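Local coordinates for PrgZ (Enterococcus faecalis, PDB 4FAJ), which serves as an extracellular, membrane-anchored pheromone receptor that binds peptide, and as a family 5 solute-binding protein probably delivers it for transport across the membrane, at residues I123-R126 / D127-W131; T135-T138 / A139-V143; Y212-Q216 / K217-E221. All coordinates share one frame; numbering follows the deposited sequence.

Interaction 1. Residues I123-R126 / D127-W131; sequences IVIR and DGAKW
Arg126 and Ala129 are the two ends of a type II beta turn, with Asp127 and Gly128 at its corners, that carries the chain off strand 120-124, an inner strand of a four-stranded antiparallel sheet. The closing bond of the turn is weak: Ala129 N reaches Arg126 O at 3.5 Å, though nearly straight at 165°. Gly128 takes the third place with phi 93°, where a CB would run into the carbonyl oxygen of Asp127.

The packed side gathers round the Ala129 methyl, which points back at the preceding residues and is met by two side chains: Ile125 CG2 comes to 4.1 Å from Ala129 CB, and Arg126 CG to 3.9 Å from the same methyl. Beyond them, Ile125 and its CD1 run on to Ala139 and Phe142 of helix 139-150, so the turn is tied to the hydrophobic layer between sheet and helix. Arg126 starts with CG wedged between its own backbone N and carbonyl carbon (chi1 73°) and bends again at chi3, which takes the guanidinium away from the turn; there NE bonds to Ala106 O and the group makes a cation-pi contact with Trp262.

The other side is wet. Asp127 is exposed, its CB bond heading away from residues 123-126, and OD1 forms a salt bridge with Lys189. The same oxygen also accepts from a water that links it to the backbone before the turn, 2.6 Å from Asp127 OD1 and 2.8 Å from Ile125 O, donating to each oxygen.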
ATOM      1  N   ILE A 123     -17.905 -15.762  12.444  1.00 17.03           N
ATOM      2  CA  ILE A 123     -16.498 -16.067  12.719  1.00 16.94           C
ATOM      3  C   ILE A 123     -16.308 -16.253  14.220  1.00 17.20           C
ATOM      4  O   ILE A 123     -16.850 -15.481  15.021  1.00 17.89           O
ATOM      5  CB  ILE A 123     -15.582 -14.928  12.230  1.00 16.17           C
ATOM      6  CG1 ILE A 123     -15.741 -14.737  10.715  1.00 16.10           C
ATOM      7  CG2 ILE A 123     -14.123 -15.191  12.629  1.00 15.23           C
ATOM      8  CD1 ILE A 123     -15.258 -13.405  10.199  1.00 15.74           C
ATOM      9  N   VAL A 124     -15.544 -17.266  14.603  1.00 17.42           N
ATOM     10  CA  VAL A 124     -15.285 -17.529  16.018  1.00 17.73           C
ATOM     11  C   VAL A 124     -13.822 -17.203  16.328  1.00 17.85           C
ATOM     12  O   VAL A 124     -12.921 -17.665  15.630  1.00 17.13           O
ATOM     13  CB  VAL A 124     -15.613 -18.994  16.401  1.00 18.02           C
ATOM     14  CG1 VAL A 124     -15.178 -19.288  17.835  1.00 18.26           C
ATOM     15  CG2 VAL A 124     -17.109 -19.271  16.243  1.00 18.18           C
ATOM     16  N   ILE A 125     -13.598 -16.413  17.378  1.00 18.17           N
ATOM     17  CA  ILE A 125     -12.246 -16.073  17.840  1.00 18.04           C
ATOM     18  C   ILE A 125     -11.690 -17.235  18.659  1.00 18.66           C
ATOM     19  O   ILE A 125     -12.383 -17.762  19.530  1.00 18.32           O
ATOM     20  CB  ILE A 125     -12.256 -14.791  18.701  1.00 18.42           C
ATOM     21  CG1 ILE A 125     -12.530 -13.561  17.825  1.00 19.86           C
ATOM     22  CG2 ILE A 125     -10.945 -14.642  19.470  1.00 17.64           C
ATOM     23  CD1 ILE A 125     -13.193 -12.436  18.571  1.00 20.74           C
ATOM     24  N   ARG A 126     -10.448 -17.650  18.379  1.00 19.01           N
ATOM     25  CA  ARG A 126      -9.886 -18.801  19.084  1.00 19.66           C
ATOM     26  C   ARG A 126      -9.719 -18.569  20.589  1.00 20.88           C
ATOM     27  O   ARG A 126      -9.525 -17.433  21.050  1.00 20.06           O
ATOM     28  CB  ARG A 126      -8.548 -19.262  18.484  1.00 19.70           C
ATOM     29  CG  ARG A 126      -7.345 -18.365  18.763  1.00 20.25           C
ATOM     30  CD  ARG A 126      -6.048 -18.951  18.136  1.00 20.45           C
ATOM     31  NE  ARG A 126      -6.172 -19.118  16.684  1.00 20.19           N
ATOM     32  CZ  ARG A 126      -6.080 -20.269  16.003  1.00 20.89           C
ATOM     33  NH1 ARG A 126      -5.824 -21.423  16.612  1.00 20.99           N
ATOM     34  NH2 ARG A 126      -6.230 -20.257  14.680  1.00 19.64           N
ATOM     35  N   ASP A 127      -9.798 -19.671  21.328  1.00 21.50           N
ATOM     36  CA  ASP A 127      -9.505 -19.683  22.746  1.00 23.14           C
ATOM     37  C   ASP A 127      -8.027 -19.346  22.894  1.00 22.83           C
ATOM     38  O   ASP A 127      -7.167 -19.922  22.206  1.00 23.17           O
ATOM     39  CB  ASP A 127      -9.763 -21.066  23.344  1.00 23.95           C
ATOM     40  CG  ASP A 127     -11.242 -21.466  23.339  1.00 26.26           C
ATOM     41  OD1 ASP A 127     -12.119 -20.598  23.156  1.00 28.41           O
ATOM     42  OD2 ASP A 127     -11.525 -22.669  23.556  1.00 28.54           O
ATOM     43  N   GLY A 128      -7.728 -18.391  23.760  1.00 22.33           N
ATOM     44  CA  GLY A 128      -6.344 -18.092  24.086  1.00 21.98           C
ATOM     45  C   GLY A 128      -5.712 -16.998  23.258  1.00 21.01           C
ATOM     46  O   GLY A 128      -4.534 -16.707  23.440  1.00 21.00           O
ATOM     47  N   ALA A 129      -6.476 -16.398  22.345  1.00 20.13           N
ATOM     48  CA  ALA A 129      -6.022 -15.198  21.636  1.00 19.42           C
ATOM     49  C   ALA A 129      -5.934 -14.063  22.659  1.00 19.34           C
ATOM     50  O   ALA A 129      -6.920 -13.774  23.342  1.00 19.41           O
ATOM     51  CB  ALA A 129      -6.975 -14.848  20.521  1.00 19.22           C
ATOM     52  N   LYS A 130      -4.745 -13.467  22.803  1.00 19.29           N
ATOM     53  CA  LYS A 130      -4.477 -12.484  23.871  1.00 19.50           C
ATOM     54  C   LYS A 130      -3.761 -11.203  23.413  1.00 18.77           C
ATOM     55  O   LYS A 130      -2.931 -11.224  22.485  1.00 17.69           O
ATOM     56  CB  LYS A 130      -3.622 -13.116  24.978  1.00 20.46           C
ATOM     57  CG  LYS A 130      -4.320 -14.174  25.805  1.00 22.32           C
ATOM     58  CD  LYS A 130      -3.346 -14.883  26.736  1.00 24.61           C
ATOM     59  CE  LYS A 130      -4.053 -15.973  27.532  1.00 26.82           C
ATOM     60  NZ  LYS A 130      -3.129 -16.694  28.467  1.00 28.03           N
ATOM     61  N   TRP A 131      -4.081 -10.104  24.095  1.00 18.23           N
ATOM     62  CA  TRP A 131      -3.296  -8.866  24.043  1.00 18.36           C
ATOM     63  C   TRP A 131      -1.963  -9.077  24.751  1.00 19.23           C
ATOM     64  O   TRP A 131      -1.818  -9.998  25.558  1.00 18.74           O
ATOM     65  CB  TRP A 131      -4.075  -7.723  24.717  1.00 18.49           C
ATOM     66  CG  TRP A 131      -5.336  -7.413  23.967  1.00 17.32           C
ATOM     67  CD1 TRP A 131      -6.618  -7.721  24.334  1.00 17.25           C
ATOM     68  CD2 TRP A 131      -5.423  -6.781  22.693  1.00 15.68           C
ATOM     69  NE1 TRP A 131      -7.501  -7.305  23.366  1.00 16.77           N
ATOM     70  CE2 TRP A 131      -6.792  -6.729  22.343  1.00 15.87           C
ATOM     71  CE3 TRP A 131      -4.482  -6.250  21.816  1.00 14.92           C
ATOM     72  CZ2 TRP A 131      -7.235  -6.157  21.151  1.00 15.93           C
ATOM     73  CZ3 TRP A 131      -4.920  -5.686  20.631  1.00 14.86           C
ATOM     74  CH2 TRP A 131      -6.288  -5.638  20.309  1.00 15.90           C
TER
HETATM   75  O   HOH W   1     -13.316 -20.020  20.918  1.00 28.08           O

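Interaction 2. Residues T135-T138 / A139-V143; sequences TQIT and ASDFV
Thr138 is the last extended residue before helix 139-150: its backbone, still extended, gives way at Ala139 to helical angles, and the chain that came in along 135-137 bends into the first turn. By Val143 the regular pattern is established, with its N bonded to Ala139 O. At the start, Asp141 N has only a weak, strongly bent bond to the backbone, 3.2 Å from Thr138 O, and the side chains add to it.

Those side chains form a capping box. Thr138 holds OG1 between its backbone N and carbonyl carbon (chi1 69°), on the side facing the helix, and Asp141 N donates to this hydroxyl oxygen over 3.2 Å. The reciprocal bond is straighter: Thr138 N meets Asp141 OD2 at 3.0 Å and 176°, approaching from above the carboxylate plane, 39° out of it. The carboxylate has partners outside the box too, since OD2 also accepts from Trp131 NE1 and OD1 from Gln216 N.

Apolar contacts flank the box. Ile137 CG2 lies 3.9 Å from Phe142 CE2, the two side chains crossing obliquely, while Thr138 O sits at the edge of that ring, near its plane, 3.6 Å from CD2. The ring continues on to Leu191 of strand 190-194 and to Pro213, and Ala139 rests on the same leucine, so this helix start is packed against the antiparallel sheet.

Buried and gripped by three N-H donors, the Asp141 carboxylate is probably stabilised in its charged form, helped by the positive end of the helix dipole; it thereby locks the helix start to two other pieces of chain.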
ATOM      1  N   THR A 135      -4.513 -10.187  28.546  1.00 25.69           N
ATOM      2  CA  THR A 135      -5.974 -10.204  28.546  1.00 25.83           C
ATOM      3  C   THR A 135      -6.511 -10.748  27.230  1.00 25.17           C
ATOM      4  O   THR A 135      -5.842 -10.679  26.190  1.00 24.00           O
ATOM      5  CB  THR A 135      -6.579  -8.806  28.833  1.00 25.93           C
ATOM      6  OG1 THR A 135      -6.212  -7.883  27.801  1.00 25.51           O
ATOM      7  CG2 THR A 135      -6.104  -8.284  30.200  1.00 27.41           C
ATOM      8  N   GLN A 136      -7.723 -11.293  27.282  1.00 25.36           N
ATOM      9  CA  GLN A 136      -8.315 -11.968  26.119  1.00 25.11           C
ATOM     10  C   GLN A 136      -8.765 -10.964  25.063  1.00 23.70           C
ATOM     11  O   GLN A 136      -9.210  -9.862  25.390  1.00 23.61           O
ATOM     12  CB  GLN A 136      -9.504 -12.852  26.534  1.00 26.53           C
ATOM     13  CG  GLN A 136      -9.105 -14.149  27.287  1.00 29.60           C
ATOM     14  CD  GLN A 136      -8.437 -15.214  26.385  1.00 33.50           C
ATOM     15  OE1 GLN A 136      -8.787 -15.371  25.204  1.00 34.72           O
ATOM     16  NE2 GLN A 136      -7.485 -15.960  26.957  1.00 35.34           N
ATOM     17  N   ILE A 137      -8.617 -11.346  23.797  1.00 21.69           N
ATOM     18  CA  ILE A 137      -9.113 -10.548  22.689  1.00 20.69           C
ATOM     19  C   ILE A 137     -10.552 -10.975  22.472  1.00 20.58           C
ATOM     20  O   ILE A 137     -10.818 -12.169  22.276  1.00 20.62           O
ATOM     21  CB  ILE A 137      -8.312 -10.786  21.394  1.00 19.74           C
ATOM     22  CG1 ILE A 137      -6.836 -10.415  21.584  1.00 19.21           C
ATOM     23  CG2 ILE A 137      -8.907  -9.967  20.248  1.00 18.38           C
ATOM     24  CD1 ILE A 137      -5.948 -10.853  20.421  1.00 17.96           C
ATOM     25  N   THR A 138     -11.477 -10.018  22.524  1.00 19.94           N
ATOM     26  CA  THR A 138     -12.901 -10.332  22.429  1.00 19.85           C
ATOM     27  C   THR A 138     -13.497  -9.875  21.110  1.00 19.42           C
ATOM     28  O   THR A 138     -12.926  -9.041  20.404  1.00 18.70           O
ATOM     29  CB  THR A 138     -13.725  -9.675  23.561  1.00 20.53           C
ATOM     30  OG1 THR A 138     -13.750  -8.264  23.363  1.00 19.61           O
ATOM     31  CG2 THR A 138     -13.155 -10.002  24.966  1.00 21.10           C
ATOM     32  N   ALA A 139     -14.671 -10.416  20.801  1.00 19.39           N
ATOM     33  CA  ALA A 139     -15.434  -9.996  19.644  1.00 19.61           C
ATOM     34  C   ALA A 139     -15.755  -8.495  19.725  1.00 19.82           C
ATOM     35  O   ALA A 139     -15.717  -7.801  18.713  1.00 19.39           O
ATOM     36  CB  ALA A 139     -16.708 -10.805  19.534  1.00 19.64           C
ATOM     37  N   SER A 140     -16.054  -8.021  20.933  1.00 20.43           N
ATOM     38  CA  SER A 140     -16.316  -6.593  21.195  1.00 21.34           C
ATOM     39  C   SER A 140     -15.159  -5.647  20.865  1.00 20.42           C
ATOM     40  O   SER A 140     -15.400  -4.512  20.436  1.00 21.14           O
ATOM     41  CB  SER A 140     -16.747  -6.391  22.648  1.00 22.24           C
ATOM     42  OG  SER A 140     -18.099  -6.773  22.778  1.00 24.89           O
ATOM     43  N   ASP A 141     -13.921  -6.099  21.066  1.00 20.04           N
ATOM     44  CA  ASP A 141     -12.737  -5.368  20.579  1.00 19.48           C
ATOM     45  C   ASP A 141     -12.813  -5.115  19.062  1.00 18.95           C
ATOM     46  O   ASP A 141     -12.484  -4.007  18.587  1.00 18.71           O
ATOM     47  CB  ASP A 141     -11.426  -6.129  20.881  1.00 19.27           C
ATOM     48  CG  ASP A 141     -11.063  -6.157  22.365  1.00 20.32           C
ATOM     49  OD1 ASP A 141     -11.300  -5.164  23.088  1.00 20.43           O
ATOM     50  OD2 ASP A 141     -10.498  -7.188  22.809  1.00 21.16           O
ATOM     51  N   PHE A 142     -13.211  -6.138  18.293  1.00 18.30           N
ATOM     52  CA  PHE A 142     -13.346  -5.983  16.844  1.00 17.36           C
ATOM     53  C   PHE A 142     -14.488  -5.036  16.465  1.00 17.33           C
ATOM     54  O   PHE A 142     -14.297  -4.147  15.623  1.00 16.76           O
ATOM     55  CB  PHE A 142     -13.518  -7.340  16.131  1.00 17.10           C
ATOM     56  CG  PHE A 142     -12.248  -8.133  16.017  1.00 15.83           C
ATOM     57  CD1 PHE A 142     -11.380  -7.939  14.949  1.00 15.09           C
ATOM     58  CD2 PHE A 142     -11.926  -9.102  16.967  1.00 16.12           C
ATOM     59  CE1 PHE A 142     -10.205  -8.671  14.838  1.00 14.61           C
ATOM     60  CE2 PHE A 142     -10.755  -9.840  16.854  1.00 14.99           C
ATOM     61  CZ  PHE A 142      -9.895  -9.618  15.788  1.00 14.49           C
ATOM     62  N   VAL A 143     -15.648  -5.207  17.095  1.00 17.76           N
ATOM     63  CA  VAL A 143     -16.801  -4.343  16.828  1.00 18.37           C
ATOM     64  C   VAL A 143     -16.436  -2.866  17.005  1.00 19.14           C
ATOM     65  O   VAL A 143     -16.657  -2.056  16.102  1.00 18.55           O
ATOM     66  CB  VAL A 143     -18.019  -4.684  17.718  1.00 19.09           C
ATOM     67  CG1 VAL A 143     -19.073  -3.585  17.636  1.00 18.65           C
ATOM     68  CG2 VAL A 143     -18.619  -6.039  17.329  1.00 18.58           C
TER

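Interaction 3. Residues Y212-Q216 / K217-E221; sequences YPVQQ and KAIKE
Gln215 caps the start of helix 216-222 through its side-chain amide, standing at the N-cap position where the extended chain of 212-214 turns into the helix. The cap bond is weak: Ala218 N points to Gln215 OE1 over 3.1 Å with an angle of 128°. What brings OE1 there is a side chain with CG opposite its backbone N (chi1 -167°), extended beyond CG and lying alongside Lys217, both pointing the same way. The amide nitrogen turns to other partners, bonding to Asp133 OD2 and weakly to Thr135 OG1, so the same amide reaches across to the loop of Asp133 and Thr135.

Backbone bonds give the helix its first regular turn. Ile219 N donates to Gln215 O at 3.0 Å, and Lys220 N to Gln216 O at 2.9 Å.

Apolar packing occupies the inner side. Val214 and Ile219 meet at about a right angle, with Val214 CG2 set 3.6 Å from Ile219 CG1 and almost as near its CD1. Both extend the contact to helix 139-150, Val214 touching Ala145 and Ile219 touching Arg148, so the loop and the first turn of helix 216-222 both pack on that helix.

The polar, outer side belongs to Lys217. Its chain runs out extended and bends only at the last torsion (chi4 -75°), leaving NZ placed to reach a water shared with the cap. This water bridges the two, accepting from Lys217 NZ at 2.8 Å and donating to Gln215 OE1 at 2.8 Å.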
ATOM      1  N   TYR A 212      -7.531  -4.992  11.759  1.00 14.79           N
ATOM      2  CA  TYR A 212      -7.001  -5.487  13.041  1.00 14.86           C
ATOM      3  C   TYR A 212      -7.846  -4.955  14.204  1.00 15.09           C
ATOM      4  O   TYR A 212      -8.478  -3.878  14.103  1.00 15.08           O
ATOM      5  CB  TYR A 212      -5.516  -5.102  13.229  1.00 15.02           C
ATOM      6  CG  TYR A 212      -4.504  -5.929  12.433  1.00 14.36           C
ATOM      7  CD1 TYR A 212      -4.900  -6.792  11.403  1.00 14.12           C
ATOM      8  CD2 TYR A 212      -3.138  -5.814  12.688  1.00 15.01           C
ATOM      9  CE1 TYR A 212      -3.953  -7.526  10.665  1.00 14.20           C
ATOM     10  CE2 TYR A 212      -2.183  -6.548  11.944  1.00 15.36           C
ATOM     11  CZ  TYR A 212      -2.599  -7.399  10.941  1.00 14.36           C
ATOM     12  OH  TYR A 212      -1.652  -8.122  10.218  1.00 15.35           O
ATOM     13  N   PRO A 213      -7.911  -5.726  15.303  1.00 14.78           N
ATOM     14  CA  PRO A 213      -8.567  -5.180  16.482  1.00 14.91           C
ATOM     15  C   PRO A 213      -7.667  -4.155  17.171  1.00 15.05           C
ATOM     16  O   PRO A 213      -6.457  -4.134  16.943  1.00 14.13           O
ATOM     17  CB  PRO A 213      -8.740  -6.403  17.381  1.00 15.22           C
ATOM     18  CG  PRO A 213      -7.563  -7.294  17.033  1.00 15.48           C
ATOM     19  CD  PRO A 213      -7.243  -7.011  15.578  1.00 14.88           C
ATOM     20  N   VAL A 214      -8.269  -3.314  17.993  1.00 15.75           N
ATOM     21  CA  VAL A 214      -7.531  -2.551  18.983  1.00 16.72           C
ATOM     22  C   VAL A 214      -8.192  -2.816  20.312  1.00 17.85           C
ATOM     23  O   VAL A 214      -9.391  -3.119  20.363  1.00 19.14           O
ATOM     24  CB  VAL A 214      -7.497  -1.032  18.675  1.00 17.01           C
ATOM     25  CG1 VAL A 214      -6.573  -0.760  17.481  1.00 16.38           C
ATOM     26  CG2 VAL A 214      -8.890  -0.496  18.440  1.00 15.44           C
ATOM     27  N   GLN A 215      -7.417  -2.712  21.384  1.00 18.68           N
ATOM     28  CA  GLN A 215      -7.900  -3.071  22.713  1.00 19.48           C
ATOM     29  C   GLN A 215      -8.790  -1.962  23.262  1.00 20.43           C
ATOM     30  O   GLN A 215      -8.373  -0.813  23.333  1.00 20.66           O
ATOM     31  CB  GLN A 215      -6.731  -3.312  23.662  1.00 19.68           C
ATOM     32  CG  GLN A 215      -7.134  -3.981  24.969  1.00 19.42           C
ATOM     33  CD  GLN A 215      -6.131  -3.760  26.072  1.00 20.97           C
ATOM     34  OE1 GLN A 215      -5.780  -2.623  26.385  1.00 21.52           O
ATOM     35  NE2 GLN A 215      -5.668  -4.844  26.677  1.00 21.00           N
ATOM     36  N   GLN A 216     -10.018  -2.308  23.643  1.00 21.25           N
ATOM     37  CA  GLN A 216     -10.957  -1.305  24.141  1.00 22.54           C
ATOM     38  C   GLN A 216     -10.399  -0.512  25.327  1.00 23.02           C
ATOM     39  O   GLN A 216     -10.552   0.706  25.376  1.00 23.70           O
ATOM     40  CB  GLN A 216     -12.286  -1.948  24.531  1.00 23.33           C
ATOM     41  CG  GLN A 216     -13.182  -2.310  23.373  1.00 24.04           C
ATOM     42  CD  GLN A 216     -14.348  -3.157  23.822  1.00 27.70           C
ATOM     43  OE1 GLN A 216     -14.218  -4.374  23.986  1.00 31.27           O
ATOM     44  NE2 GLN A 216     -15.491  -2.523  24.046  1.00 30.52           N
ATOM     45  N   LYS A 217      -9.767  -1.199  26.273  1.00 23.68           N
ATOM     46  CA  LYS A 217      -9.196  -0.555  27.466  1.00 24.78           C
ATOM     47  C   LYS A 217      -8.138   0.498  27.098  1.00 24.24           C
ATOM     48  O   LYS A 217      -8.147   1.613  27.624  1.00 24.27           O
ATOM     49  CB  LYS A 217      -8.594  -1.619  28.393  1.00 25.67           C
ATOM     50  CG  LYS A 217      -7.889  -1.088  29.641  1.00 28.21           C
ATOM     51  CD  LYS A 217      -7.687  -2.205  30.675  1.00 30.66           C
ATOM     52  CE  LYS A 217      -6.670  -1.816  31.732  1.00 33.33           C
ATOM     53  NZ  LYS A 217      -5.285  -1.872  31.185  1.00 34.71           N
ATOM     54  N   ALA A 218      -7.228   0.129  26.198  1.00 23.40           N
ATOM     55  CA  ALA A 218      -6.201   1.046  25.693  1.00 23.10           C
ATOM     56  C   ALA A 218      -6.791   2.249  24.951  1.00 23.13           C
ATOM     57  O   ALA A 218      -6.310   3.374  25.122  1.00 23.49           O
ATOM     58  CB  ALA A 218      -5.222   0.309  24.779  1.00 22.44           C
ATOM     59  N   ILE A 219      -7.815   2.010  24.135  1.00 22.46           N
ATOM     60  CA  ILE A 219      -8.468   3.079  23.380  1.00 23.01           C
ATOM     61  C   ILE A 219      -9.157   4.063  24.333  1.00 24.50           C
ATOM     62  O   ILE A 219      -9.088   5.276  24.138  1.00 24.22           O
ATOM     63  CB  ILE A 219      -9.494   2.518  22.359  1.00 22.85           C
ATOM     64  CG1 ILE A 219      -8.777   1.760  21.230  1.00 22.46           C
ATOM     65  CG2 ILE A 219     -10.375   3.636  21.789  1.00 24.00           C
ATOM     66  CD1 ILE A 219      -8.035   2.661  20.241  1.00 23.09           C
ATOM     67  N   LYS A 220      -9.816   3.538  25.358  1.00 25.40           N
ATOM     68  CA  LYS A 220     -10.466   4.389  26.355  1.00 27.28           C
ATOM     69  C   LYS A 220      -9.440   5.219  27.123  1.00 28.48           C
ATOM     70  O   LYS A 220      -9.693   6.380  27.443  1.00 29.02           O
ATOM     71  CB  LYS A 220     -11.281   3.554  27.332  1.00 27.28           C
ATOM     72  CG  LYS A 220     -12.521   2.916  26.733  1.00 28.01           C
ATOM     73  CD  LYS A 220     -13.060   1.889  27.717  1.00 29.71           C
ATOM     74  CE  LYS A 220     -14.343   1.250  27.257  1.00 30.29           C
ATOM     75  NZ  LYS A 220     -14.939   0.443  28.384  1.00 31.94           N
ATOM     76  N   GLU A 221      -8.284   4.617  27.393  1.00 29.32           N
ATOM     77  CA  GLU A 221      -7.240   5.247  28.191  1.00 30.96           C
ATOM     78  C   GLU A 221      -6.522   6.353  27.428  1.00 31.17           C
ATOM     79  O   GLU A 221      -6.318   7.443  27.956  1.00 31.83           O
ATOM     80  CB  GLU A 221      -6.227   4.192  28.650  1.00 31.13           C
ATOM     81  CG  GLU A 221      -5.098   4.720  29.537  1.00 33.92           C
ATOM     82  CD  GLU A 221      -5.596   5.338  30.841  1.00 37.27           C
ATOM     83  OE1 GLU A 221      -6.661   4.923  31.345  1.00 40.11           O
ATOM     84  OE2 GLU A 221      -4.914   6.240  31.368  1.00 40.25           O
TER
HETATM   85  O   HOH W   2      -4.467  -1.478  28.564  1.00 31.20           O

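How the interactions relate
The three contacts follow one another through one side of the molecule, and Asp141 ties them together. Interactions 1 and 2 have centres about 8 Å apart and join through Ala129 O to Ile137 N at 3.0 Å and Trp131 NE1 to Asp141 OD2 at 3.1 Å. Interactions 2 and 3, with centres about 9 Å apart, meet where Asp141 OD1 takes Gln216 N at 3.2 Å, so one carboxylate links both helix starts. The centres of interactions 1 and 3 are about 16 Å apart, yet the Trp131 ring bridges them, with CH2 3.3 Å from Gln215 N. Of the three, interaction 1 comes near a metal site: the Arg126 side chain lies about 8 Å from the zinc ion held by Asp263 and Asp266.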